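Local coordinates for hypothetical protein UNP Q5LQD5_SILPO (Silicibacter pomeroyi, PDB 2IMH) that is of unknown function but belongs to the DUF1028 family and folds as an alpha-beta-beta-alpha sandwich reminiscent of N-terminal nucleophile hydrolases, at residues A[7-11]-A[142-146]; A[16-20]-A[36-41]; A[33-37]-A[167-173]; A[84-88]-A[116-120]. One frame throughout, in Å; residues are numbered along the deposited sequence. Where two conformers were deposited one is given.

In the fold
Two antiparallel sheets stack face to face, and three of the four contacts lie between them: interactions 2, 3 and 4. Interaction 1 is on the far side of the first sheet, where helix 142-155 covers strand 4-11. Interactions 2 and 3 have centres about 5 Å apart and share Asp36 and Leu37; the strands they use in the first sheet are neighbours, with Gly19 N 2.8 Å from Leu169 O. Interaction 4 has its centre about 15 Å from those of interactions 1 and 2, and meets interaction 1 through adjacent strands, Leu8 N lying 2.9 Å from Ile116 O. No ligand or assigned active site marks any of these contacts.

Interaction 1 of 4, residues A[7-11]-A[142-146]; sequences ILAHD and FERRL
Strand 7-11 runs extended beneath the first turn of helix 142-155, nearly antiparallel to it: the local axes pass 10.0 Å apart at 159°. The register pairs Asp11 with Phe142 (CA atoms 6.5 Å apart) and Ile7 with Leu146 (7.4 Å). Ile7, Ala9 and Asp11 point toward the helix, while Leu8 and His10 point away. Phe142, with chi1 t and chi2 near 56°, turns its ring toward the strand, edge to Ala9 O and one face to Asp11 CB. Asp11, also t, makes a CH-pi contact through that CB, 3.7 Å from the centroid and 15° off the normal; Ala9 O lies 3.4 Å from Phe142 CZ, and Ala9 CB is 3.8 Å from Phe142 CE1. Leu146 is mt, which brings its CD2 to 3.9 Å from CG2 of the tt side chain of Ile7. Arg145 bends through chi1 near -91° so that NH1 reaches Asp11 OD1 at 3.4 Å, a salt bridge with a weak hydrogen bond. Asp11 OD2 instead bonds Thr14 OG1. A water links His10 O to Arg145 NH1, 2.7 Å from each, the Arg145 bond being weak. This is the helix-on-sheet layer of the sandwich. Helix 126-137 adds Met131 against Ile7 and Phe135 against Ala9 and Leu146, while Val170 of strand 165-172 packs against both Phe142 and Leu146.

Interaction 2 of 4, residues A[16-20]-A[36-41]; sequences AIGGA and DLNAGM
Segment 16-20 is extended strand; segment 36-41 is the tight turn of the beta hairpin 33-45, closing into a strand at Gly40. The two belong to the facing sheets of a beta sandwich, so no hydrogen bonds join them, and the CA atoms lie 7.0 Å apart for Ile17 and Gly40 and 6.7 Å for Gly18 and Met41. Within the hairpin, Ala39 N and Gly40 N both donate to Asp36 O at 2.8 Å, a classic beta bulge, and Asp36 N donates to Gly40 O at 3.0 Å. Gly40, at phi/psi 136/-156, has a conformation that itself calls for glycine. Asp36 OD1 accepts from Asn38 N at 3.0 Å, an Asx turn, while its OD2 forms a salt bridge with Arg62. Ile17 (chi1 p, chi2 t) points toward the turn: its CD1 sits 3.6 Å from Asp36 O and 3.6 Å from Gly40 O, and its CG1 lies 4.0 Å from Leu37 CD2. Selenomethionine Met41 curls through three m torsions, placing CG 3.9 Å from Ile17 CB and carrying its CE across to the backbone of Gly18 and Gly19. Leu171 and Met89 also pack on Ile17 between the sheets. A CB on Gly19 would sit tightly, about 3.2 Å, against Met41 CE, which lies 3.6 Å from Gly19 N and 3.5 Å from Gly18 C.

Interaction 3 of 4, residues A[33-37]-A[167-173]; sequences LRGDL and AMLVLHP
Here the edge strand of one sheet of the beta sandwich lies over a strand of the other. Strands 33-36 and 167-172 run almost exactly parallel, 3° between their directions and 7.7 Å between their axes, with Leu33 opposite Leu169 (CA atoms 7.0 Å apart) and Leu37 opposite Leu171 (6.7 Å). Each strand finds its backbone partners within its own sheet, Arg34 with Ser42 and Leu169 with Gly19, and no hydrogen bond crosses the gap. Contact is instead apolar. Leu33, mt, sends CD1 to 4.2 Å from Ala167 CB and 4.5 Å from Leu169 CB. Leu37, also mt, sets CD2 3.8 Å from Leu171 CB and CD1 4.1 Å from Pro173 CD. A second group is of side chain on backbone. Leu169, with chi1 t and chi2 p, lays CD2 3.8 Å from Arg34 C and 3.8 Å from Gly35 N; Leu33 CD1 comes 3.8 Å from Ala167 O, and Leu37 CD1 is 3.5 Å from His172 C. The polar side chains Arg34, Asp36 and His172 point away and serve other partners: Trp31 O, Arg62 and the backbone N of Asp174. Glycine at 35 suits the spacing, since a CB there would come tightly against Leu171, whose mt side chain already brings CD1 to 3.5 Å from Gly35 C.

Interaction 4 of 4, residues A[84-88]-A[116-120]; sequences RQLAA and IASGN
The side-chain amide of Gln85 bridges two neighbouring residues of the opposite strand: its OE1 accepts from Asn120 ND2 at 2.9 Å, and its NE2 donates to Gly119 O at 3.0 Å. Extended tt torsions with chi3 near 47° carry the amide across the gap, while Asn120 (chi1 p, chi2 near 92°) turns its own amide to meet it. The same group is also bonded by Gln45 NE2, at OE1, and by Thr99 OG1, at NE2, so it ties several strands together. Strands 85-88 and 116-120 lie in different sheets of the sandwich, antiparallel at 170° with axes 7.9 Å apart; the CA atoms of Ala87 and Ser118 are 7.1 Å apart. Next to the amide the packing is slight: Ala87 CB sits 3.8 Å from Ser118 OG, with Ser118 in p, and 4.1 Å from CG2 of Ile116, a tt rotamer. Leu8 of strand 4-11 touches both Ala87 and Ile116. Leu86 points away from strand 116-120, and its side chain touches Trp53 and Val57 of helix 51-62.

Interaction 1 of 4, residues A[7-11]-A[142-146]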
loop_
_atom_site.group_PDB
_atom_site.type_symbol
_atom_site.label_atom_id
_atom_site.label_comp_id
_atom_site.label_asym_id
_atom_site.label_seq_id
_atom_site.Cartn_x
_atom_site.Cartn_y
_atom_site.Cartn_z
ATOM N N ILE A 7 -1.273 3.288 4.055
ATOM C CA ILE A 7 -2.532 3.743 3.496
ATOM C C ILE A 7 -2.879 2.809 2.355
ATOM O O ILE A 7 -1.994 2.434 1.598
ATOM C CB ILE A 7 -2.462 5.207 3.003
ATOM C CG1 ILE A 7 -3.838 5.679 2.529
ATOM C CG2 ILE A 7 -1.340 5.424 1.962
ATOM C CD1 ILE A 7 -3.992 7.166 2.563
ATOM N N LEU A 8 -4.136 2.378 2.311
ATOM C CA LEU A 8 -4.688 1.613 1.175
ATOM C C LEU A 8 -5.737 2.478 0.506
ATOM O O LEU A 8 -6.505 3.161 1.184
ATOM C CB LEU A 8 -5.329 0.306 1.633
ATOM C CG LEU A 8 -4.482 -0.601 2.538
ATOM C CD1 LEU A 8 -5.294 -1.803 3.049
ATOM C CD2 LEU A 8 -3.215 -1.031 1.809
ATOM N N ALA A 9 -5.806 2.428 -0.822
ATOM C CA ALA A 9 -6.809 3.232 -1.513
ATOM C C ALA A 9 -7.207 2.627 -2.842
ATOM O O ALA A 9 -6.446 1.874 -3.438
ATOM C CB ALA A 9 -6.291 4.660 -1.739
ATOM N N HIS A 10 -8.413 2.993 -3.277
ATOM C CA HIS A 10 -8.970 2.665 -4.586
ATOM C C HIS A 10 -9.011 3.963 -5.402
ATOM O O HIS A 10 -9.289 5.042 -4.856
ATOM C CB HIS A 10 -10.378 2.056 -4.356
ATOM C CG HIS A 10 -11.271 2.016 -5.563
ATOM N ND1 HIS A 10 -10.897 1.441 -6.760
ATOM C CD2 HIS A 10 -12.570 2.377 -5.711
ATOM C CE1 HIS A 10 -11.905 1.514 -7.617
ATOM N NE2 HIS A 10 -12.930 2.072 -7.002
ATOM N N ASP A 11 -8.692 3.864 -6.690
ATOM C CA ASP A 11 -8.763 5.003 -7.599
ATOM C C ASP A 11 -9.991 4.800 -8.499
ATOM O O ASP A 11 -9.907 4.091 -9.497
ATOM C CB ASP A 11 -7.496 5.066 -8.450
ATOM C CG ASP A 11 -7.472 6.263 -9.389
ATOM O OD1 ASP A 11 -7.900 7.351 -8.981
ATOM O OD2 ASP A 11 -7.008 6.104 -10.536
ATOM N N PHE A 142 -3.100 9.353 -8.920
ATOM C CA PHE A 142 -3.274 8.406 -7.804
ATOM C C PHE A 142 -1.974 8.132 -7.053
ATOM O O PHE A 142 -1.919 8.243 -5.825
ATOM C CB PHE A 142 -3.864 7.112 -8.360
ATOM C CG PHE A 142 -4.145 6.043 -7.334
ATOM C CD1 PHE A 142 -4.958 6.294 -6.237
ATOM C CD2 PHE A 142 -3.662 4.764 -7.518
ATOM C CE1 PHE A 142 -5.250 5.282 -5.324
ATOM C CE2 PHE A 142 -3.953 3.742 -6.608
ATOM C CZ PHE A 142 -4.729 4.005 -5.510
ATOM N N GLU A 143 -0.922 7.791 -7.793
ATOM C CA GLU A 143 0.374 7.460 -7.179
ATOM C C GLU A 143 0.962 8.612 -6.369
ATOM O O GLU A 143 1.538 8.395 -5.306
ATOM C CB GLU A 143 1.364 7.038 -8.259
ATOM C CG GLU A 143 0.957 5.764 -8.990
ATOM C CD GLU A 143 -0.049 5.966 -10.125
ATOM O OE1 GLU A 143 -0.510 7.105 -10.380
ATOM O OE2 GLU A 143 -0.381 4.954 -10.777
ATOM N N ARG A 144 0.820 9.831 -6.883
ATOM C CA ARG A 144 1.329 11.010 -6.197
ATOM C C ARG A 144 0.499 11.351 -4.971
ATOM O O ARG A 144 1.010 11.971 -4.039
ATOM C CB ARG A 144 1.416 12.220 -7.148
ATOM C CG ARG A 144 2.464 12.058 -8.250
ATOM C CD ARG A 144 2.429 13.263 -9.221
ATOM N NE ARG A 144 2.980 14.467 -8.585
ATOM C CZ ARG A 144 2.858 15.717 -9.045
ATOM N NH1 ARG A 144 2.199 15.975 -10.178
ATOM N NH2 ARG A 144 3.409 16.723 -8.362
ATOM N N ARG A 145 -0.775 10.948 -4.976
ATOM C CA ARG A 145 -1.645 11.119 -3.805
ATOM C C ARG A 145 -1.149 10.229 -2.672
ATOM O O ARG A 145 -1.100 10.650 -1.515
ATOM C CB ARG A 145 -3.100 10.782 -4.154
ATOM C CG ARG A 145 -3.905 11.982 -4.636
ATOM C CD ARG A 145 -4.828 11.656 -5.794
ATOM N NE ARG A 145 -5.857 10.654 -5.506
ATOM C CZ ARG A 145 -6.499 9.968 -6.447
ATOM N NH1 ARG A 145 -7.415 9.075 -6.117
ATOM N NH2 ARG A 145 -6.217 10.165 -7.727
ATOM N N LEU A 146 -0.772 8.994 -3.024
ATOM C CA LEU A 146 -0.210 8.056 -2.051
ATOM C C LEU A 146 1.074 8.622 -1.481
ATOM O O LEU A 146 1.271 8.634 -0.267
ATOM C CB LEU A 146 0.027 6.680 -2.682
ATOM C CG LEU A 146 -1.228 5.883 -3.083
ATOM C CD1 LEU A 146 -0.821 4.682 -3.937
ATOM C CD2 LEU A 146 -2.055 5.445 -1.854
HETATM O O HOH W 1 -9.061 7.710 -4.409
#

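Interaction 2 of 4, residues A[16-20]-A[36-41]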
loop_
_atom_site.group_PDB
_atom_site.type_symbol
_atom_site.label_atom_id
_atom_site.label_comp_id
_atom_site.label_asym_id
_atom_site.label_seq_id
_atom_site.Cartn_x
_atom_site.Cartn_y
_atom_site.Cartn_z
ATOM N N ALA A 16 -7.895 1.264 -10.553
ATOM C CA ALA A 16 -6.629 0.874 -9.910
ATOM C C ALA A 16 -6.832 0.751 -8.411
ATOM O O ALA A 16 -7.679 1.437 -7.825
ATOM C CB ALA A 16 -5.534 1.878 -10.193
ATOM N N ILE A 17 -6.039 -0.119 -7.807
ATOM C CA ILE A 17 -5.982 -0.243 -6.348
ATOM C C ILE A 17 -4.526 -0.062 -5.936
ATOM O O ILE A 17 -3.608 -0.335 -6.721
ATOM C CB ILE A 17 -6.560 -1.590 -5.852
ATOM C CG1 ILE A 17 -5.849 -2.802 -6.497
ATOM C CG2 ILE A 17 -8.088 -1.604 -6.055
ATOM C CD1 ILE A 17 -6.259 -4.164 -5.893
ATOM N N GLY A 18 -4.304 0.432 -4.730
ATOM C CA GLY A 18 -2.925 0.589 -4.295
ATOM C C GLY A 18 -2.744 0.819 -2.825
ATOM O O GLY A 18 -3.702 0.857 -2.059
ATOM N N GLY A 19 -1.485 0.941 -2.436
ATOM C CA GLY A 19 -1.164 1.234 -1.042
ATOM C C GLY A 19 0.245 1.783 -0.955
ATOM O O GLY A 19 1.031 1.667 -1.912
ATOM N N ALA A 20 0.558 2.371 0.189
ATOM C CA ALA A 20 1.895 2.887 0.436
ATOM C C ALA A 20 2.166 2.820 1.916
ATOM O O ALA A 20 1.234 2.879 2.718
ATOM C CB ALA A 20 2.019 4.288 -0.064
ATOM N N ASP A 36 -4.315 -7.809 -4.840
ATOM C CA ASP A 36 -4.679 -8.647 -5.982
ATOM C C ASP A 36 -5.927 -8.056 -6.614
ATOM O O ASP A 36 -6.906 -7.737 -5.918
ATOM C CB ASP A 36 -4.935 -10.092 -5.531
ATOM C CG ASP A 36 -4.960 -11.081 -6.690
ATOM O OD1 ASP A 36 -5.496 -10.752 -7.774
ATOM O OD2 ASP A 36 -4.442 -12.212 -6.501
ATOM N N LEU A 37 -5.872 -7.859 -7.931
ATOM C CA LEU A 37 -6.988 -7.293 -8.666
ATOM C C LEU A 37 -8.248 -8.155 -8.604
ATOM O O LEU A 37 -9.342 -7.683 -8.964
ATOM C CB LEU A 37 -6.589 -7.010 -10.115
ATOM C CG LEU A 37 -5.572 -5.889 -10.303
ATOM C CD1 LEU A 37 -5.024 -5.973 -11.717
ATOM C CD2 LEU A 37 -6.227 -4.524 -10.058
ATOM N N ASN A 38 -8.112 -9.379 -8.099
ATOM C CA ASN A 38 -9.278 -10.220 -7.890
ATOM C C ASN A 38 -9.784 -10.200 -6.439
ATOM O O ASN A 38 -10.628 -11.025 -6.060
ATOM C CB ASN A 38 -8.992 -11.648 -8.363
ATOM C CG ASN A 38 -7.997 -12.383 -7.490
ATOM O OD1 ASN A 38 -7.756 -12.025 -6.333
ATOM N ND2 ASN A 38 -7.406 -13.440 -8.046
ATOM N N ALA A 39 -9.280 -9.267 -5.630
ATOM C CA ALA A 39 -9.582 -9.279 -4.201
ATOM C C ALA A 39 -9.663 -7.874 -3.583
ATOM O O ALA A 39 -10.670 -7.501 -2.949
ATOM C CB ALA A 39 -8.528 -10.119 -3.461
ATOM N N GLY A 40 -8.601 -7.098 -3.754
ATOM C CA GLY A 40 -8.447 -5.835 -3.010
ATOM C C GLY A 40 -7.026 -5.686 -2.483
ATOM O O GLY A 40 -6.094 -6.290 -3.036
HETATM N N MSE A 41 -6.867 -4.898 -1.417
HETATM C CA MSE A 41 -5.549 -4.585 -0.853
HETATM C C MSE A 41 -5.505 -4.956 0.620
HETATM O O MSE A 41 -6.534 -4.924 1.308
HETATM C CB MSE A 41 -5.274 -3.078 -0.955
HETATM C CG MSE A 41 -5.125 -2.526 -2.365
HETATM SE SE MSE A 41 -3.492 -3.104 -3.298
HETATM C CE MSE A 41 -2.159 -2.542 -1.947
#

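Interaction 3 of 4, residues A[33-37]-A[167-173]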
loop_
_atom_site.group_PDB
_atom_site.type_symbol
_atom_site.label_atom_id
_atom_site.label_comp_id
_atom_site.label_asym_id
_atom_site.label_seq_id
_atom_site.Cartn_x
_atom_site.Cartn_y
_atom_site.Cartn_z
ATOM N N LEU A 33 2.715 -4.707 2.554
ATOM C CA LEU A 33 1.773 -4.401 1.479
ATOM C C LEU A 33 1.551 -5.578 0.560
ATOM O O LEU A 33 2.508 -6.120 0.027
ATOM C CB LEU A 33 2.257 -3.200 0.662
ATOM C CG LEU A 33 2.271 -1.821 1.333
ATOM C CD1 LEU A 33 2.978 -0.818 0.396
ATOM C CD2 LEU A 33 0.852 -1.330 1.706
ATOM N N ARG A 34 0.276 -5.947 0.385
ATOM C CA ARG A 34 -0.139 -6.989 -0.568
ATOM C C ARG A 34 -1.416 -6.576 -1.290
ATOM O O ARG A 34 -2.186 -5.763 -0.783
ATOM C CB ARG A 34 -0.363 -8.326 0.139
ATOM C CG ARG A 34 0.893 -8.960 0.676
ATOM C CD ARG A 34 0.585 -10.044 1.689
ATOM N NE ARG A 34 1.840 -10.404 2.337
ATOM C CZ ARG A 34 2.379 -9.740 3.357
ATOM N NH1 ARG A 34 1.732 -8.711 3.926
ATOM N NH2 ARG A 34 3.556 -10.151 3.840
ATOM N N GLY A 35 -1.657 -7.176 -2.453
ATOM C CA GLY A 35 -2.829 -6.834 -3.229
ATOM C C GLY A 35 -3.072 -7.783 -4.376
ATOM O O GLY A 35 -2.170 -8.506 -4.801
ATOM N N ASP A 36 -4.315 -7.809 -4.840
ATOM C CA ASP A 36 -4.679 -8.647 -5.982
ATOM C C ASP A 36 -5.927 -8.056 -6.614
ATOM O O ASP A 36 -6.906 -7.737 -5.918
ATOM C CB ASP A 36 -4.935 -10.092 -5.531
ATOM C CG ASP A 36 -4.960 -11.081 -6.690
ATOM O OD1 ASP A 36 -5.496 -10.752 -7.774
ATOM O OD2 ASP A 36 -4.442 -12.212 -6.501
ATOM N N LEU A 37 -5.872 -7.859 -7.931
ATOM C CA LEU A 37 -6.988 -7.293 -8.666
ATOM C C LEU A 37 -8.248 -8.155 -8.604
ATOM O O LEU A 37 -9.342 -7.683 -8.964
ATOM C CB LEU A 37 -6.589 -7.010 -10.115
ATOM C CG LEU A 37 -5.572 -5.889 -10.303
ATOM C CD1 LEU A 37 -5.024 -5.973 -11.717
ATOM C CD2 LEU A 37 -6.227 -4.524 -10.058
ATOM N N ALA A 167 7.529 2.128 0.794
ATOM C CA ALA A 167 7.128 1.374 -0.383
ATOM C C ALA A 167 5.777 1.811 -0.918
ATOM O O ALA A 167 4.965 2.419 -0.200
ATOM C CB ALA A 167 7.085 -0.104 -0.073
HETATM N N MSE A 168 5.538 1.431 -2.170
HETATM C CA MSE A 168 4.248 1.634 -2.811
HETATM C C MSE A 168 3.942 0.411 -3.650
HETATM O O MSE A 168 4.855 -0.259 -4.150
HETATM C CB MSE A 168 4.261 2.878 -3.710
HETATM C CG MSE A 168 2.880 3.331 -4.180
HETATM SE SE MSE A 168 2.880 5.175 -4.848
HETATM C CE MSE A 168 3.399 6.002 -3.170
ATOM N N LEU A 169 2.653 0.119 -3.787
ATOM C CA LEU A 169 2.216 -0.987 -4.610
ATOM C C LEU A 169 0.945 -0.524 -5.299
ATOM O O LEU A 169 -0.015 -0.142 -4.612
ATOM C CB LEU A 169 1.933 -2.218 -3.743
ATOM C CG LEU A 169 1.350 -3.419 -4.495
ATOM C CD1 LEU A 169 2.408 -3.942 -5.474
ATOM C CD2 LEU A 169 0.867 -4.536 -3.554
ATOM N N VAL A 170 0.930 -0.561 -6.630
ATOM C CA VAL A 170 -0.264 -0.157 -7.381
ATOM C C VAL A 170 -0.550 -1.160 -8.483
ATOM O O VAL A 170 0.354 -1.557 -9.227
ATOM C CB VAL A 170 -0.141 1.270 -7.971
ATOM C CG1 VAL A 170 -1.382 1.616 -8.858
ATOM C CG2 VAL A 170 0.038 2.308 -6.839
ATOM N N LEU A 171 -1.820 -1.552 -8.581
ATOM C CA LEU A 171 -2.260 -2.593 -9.517
ATOM C C LEU A 171 -3.402 -2.092 -10.381
ATOM O O LEU A 171 -4.281 -1.387 -9.910
ATOM C CB LEU A 171 -2.748 -3.829 -8.749
ATOM C CG LEU A 171 -1.824 -4.414 -7.666
ATOM C CD1 LEU A 171 -2.504 -5.610 -7.004
ATOM C CD2 LEU A 171 -0.481 -4.815 -8.288
ATOM N N HIS A 172 -3.398 -2.493 -11.645
ATOM C CA HIS A 172 -4.468 -2.151 -12.573
ATOM C C HIS A 172 -4.437 -3.199 -13.683
ATOM O O HIS A 172 -3.357 -3.617 -14.086
ATOM C CB HIS A 172 -4.211 -0.791 -13.185
ATOM C CG HIS A 172 -5.305 -0.340 -14.097
ATOM N ND1 HIS A 172 -5.356 -0.695 -15.429
ATOM C CD2 HIS A 172 -6.422 0.389 -13.856
ATOM C CE1 HIS A 172 -6.448 -0.185 -15.976
ATOM N NE2 HIS A 172 -7.107 0.486 -15.044
ATOM N N PRO A 173 -5.607 -3.618 -14.197
ATOM C CA PRO A 173 -5.598 -4.729 -15.164
ATOM C C PRO A 173 -4.872 -4.456 -16.488
ATOM O O PRO A 173 -4.515 -5.412 -17.177
ATOM C CB PRO A 173 -7.086 -4.962 -15.448
ATOM C CG PRO A 173 -7.751 -3.684 -15.105
ATOM C CD PRO A 173 -6.974 -3.139 -13.932
#

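Interaction 4 of 4, residues A[84-88]-A[116-120]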
loop_
_atom_site.group_PDB
_atom_site.type_symbol
_atom_site.label_atom_id
_atom_site.label_comp_id
_atom_site.label_asym_id
_atom_site.label_seq_id
_atom_site.Cartn_x
_atom_site.Cartn_y
_atom_site.Cartn_z
ATOM N N ARG A 84 -0.541 -7.466 16.805
ATOM C CA ARG A 84 -0.475 -7.109 15.378
ATOM C C ARG A 84 -1.666 -6.277 14.934
ATOM O O ARG A 84 -2.579 -6.006 15.727
ATOM C CB ARG A 84 -0.232 -8.335 14.476
ATOM C CG ARG A 84 -0.429 -9.707 15.153
ATOM C CD ARG A 84 -0.198 -10.862 14.186
ATOM N NE ARG A 84 -0.297 -12.159 14.867
ATOM C CZ ARG A 84 0.663 -12.673 15.638
ATOM N NH1 ARG A 84 1.812 -12.019 15.819
ATOM N NH2 ARG A 84 0.475 -13.845 16.220
ATOM N N GLN A 85 -1.636 -5.855 13.671
ATOM C CA GLN A 85 -2.550 -4.849 13.172
ATOM C C GLN A 85 -2.792 -5.168 11.692
ATOM O O GLN A 85 -1.858 -5.540 10.988
ATOM C CB GLN A 85 -1.915 -3.464 13.315
ATOM C CG GLN A 85 -2.780 -2.323 12.807
ATOM C CD GLN A 85 -2.185 -0.958 13.102
ATOM O OE1 GLN A 85 -1.001 -0.713 12.872
ATOM N NE2 GLN A 85 -3.024 -0.048 13.601
ATOM N N LEU A 86 -4.038 -5.052 11.252
ATOM C CA LEU A 86 -4.416 -5.464 9.903
ATOM C C LEU A 86 -5.443 -4.518 9.307
ATOM O O LEU A 86 -6.390 -4.102 9.978
ATOM C CB LEU A 86 -5.010 -6.888 9.937
ATOM C CG LEU A 86 -5.407 -7.493 8.576
ATOM C CD1 LEU A 86 -4.167 -7.659 7.690
ATOM C CD2 LEU A 86 -6.135 -8.832 8.749
ATOM N N ALA A 87 -5.251 -4.172 8.040
ATOM C CA ALA A 87 -6.214 -3.338 7.344
ATOM C C ALA A 87 -6.444 -3.975 5.989
ATOM O O ALA A 87 -5.529 -4.568 5.397
ATOM C CB ALA A 87 -5.682 -1.936 7.169
ATOM N N ALA A 88 -7.669 -3.892 5.502
ATOM C CA ALA A 88 -7.993 -4.521 4.223
ATOM C C ALA A 88 -9.035 -3.696 3.526
ATOM O O ALA A 88 -9.921 -3.135 4.175
ATOM C CB ALA A 88 -8.526 -5.936 4.428
ATOM N N ILE A 116 -8.243 3.496 3.560
ATOM C CA ILE A 116 -8.034 3.343 5.006
ATOM C C ILE A 116 -6.563 3.594 5.328
ATOM O O ILE A 116 -5.672 3.111 4.628
ATOM C CB ILE A 116 -8.519 1.948 5.524
ATOM C CG1 ILE A 116 -8.448 1.854 7.056
ATOM C CG2 ILE A 116 -7.723 0.788 4.883
ATOM C CD1 ILE A 116 -9.182 0.637 7.600
ATOM N N ALA A 117 -6.334 4.377 6.375
ATOM C CA ALA A 117 -5.000 4.636 6.882
ATOM C C ALA A 117 -4.900 3.919 8.230
ATOM O O ALA A 117 -5.872 3.902 8.982
ATOM C CB ALA A 117 -4.828 6.118 7.085
ATOM N N SER A 118 -3.743 3.315 8.528
ATOM C CA SER A 118 -3.531 2.692 9.853
ATOM C C SER A 118 -2.082 2.803 10.276
ATOM O O SER A 118 -1.192 2.936 9.445
ATOM C CB SER A 118 -3.985 1.230 9.867
ATOM O OG SER A 118 -3.277 0.443 8.912
ATOM N N GLY A 119 -1.827 2.752 11.575
ATOM C CA GLY A 119 -0.448 2.847 12.010
ATOM C C GLY A 119 -0.301 2.541 13.476
ATOM O O GLY A 119 -1.299 2.379 14.184
ATOM N N ASN A 120 0.949 2.461 13.922
ATOM C CA ASN A 120 1.238 2.239 15.332
ATOM C C ASN A 120 2.596 2.844 15.677
ATOM O O ASN A 120 3.369 3.227 14.786
ATOM C CB ASN A 120 1.165 0.751 15.710
ATOM C CG ASN A 120 2.185 -0.106 14.952
ATOM O OD1 ASN A 120 3.300 -0.324 15.429
ATOM N ND2 ASN A 120 1.799 -0.596 13.770
#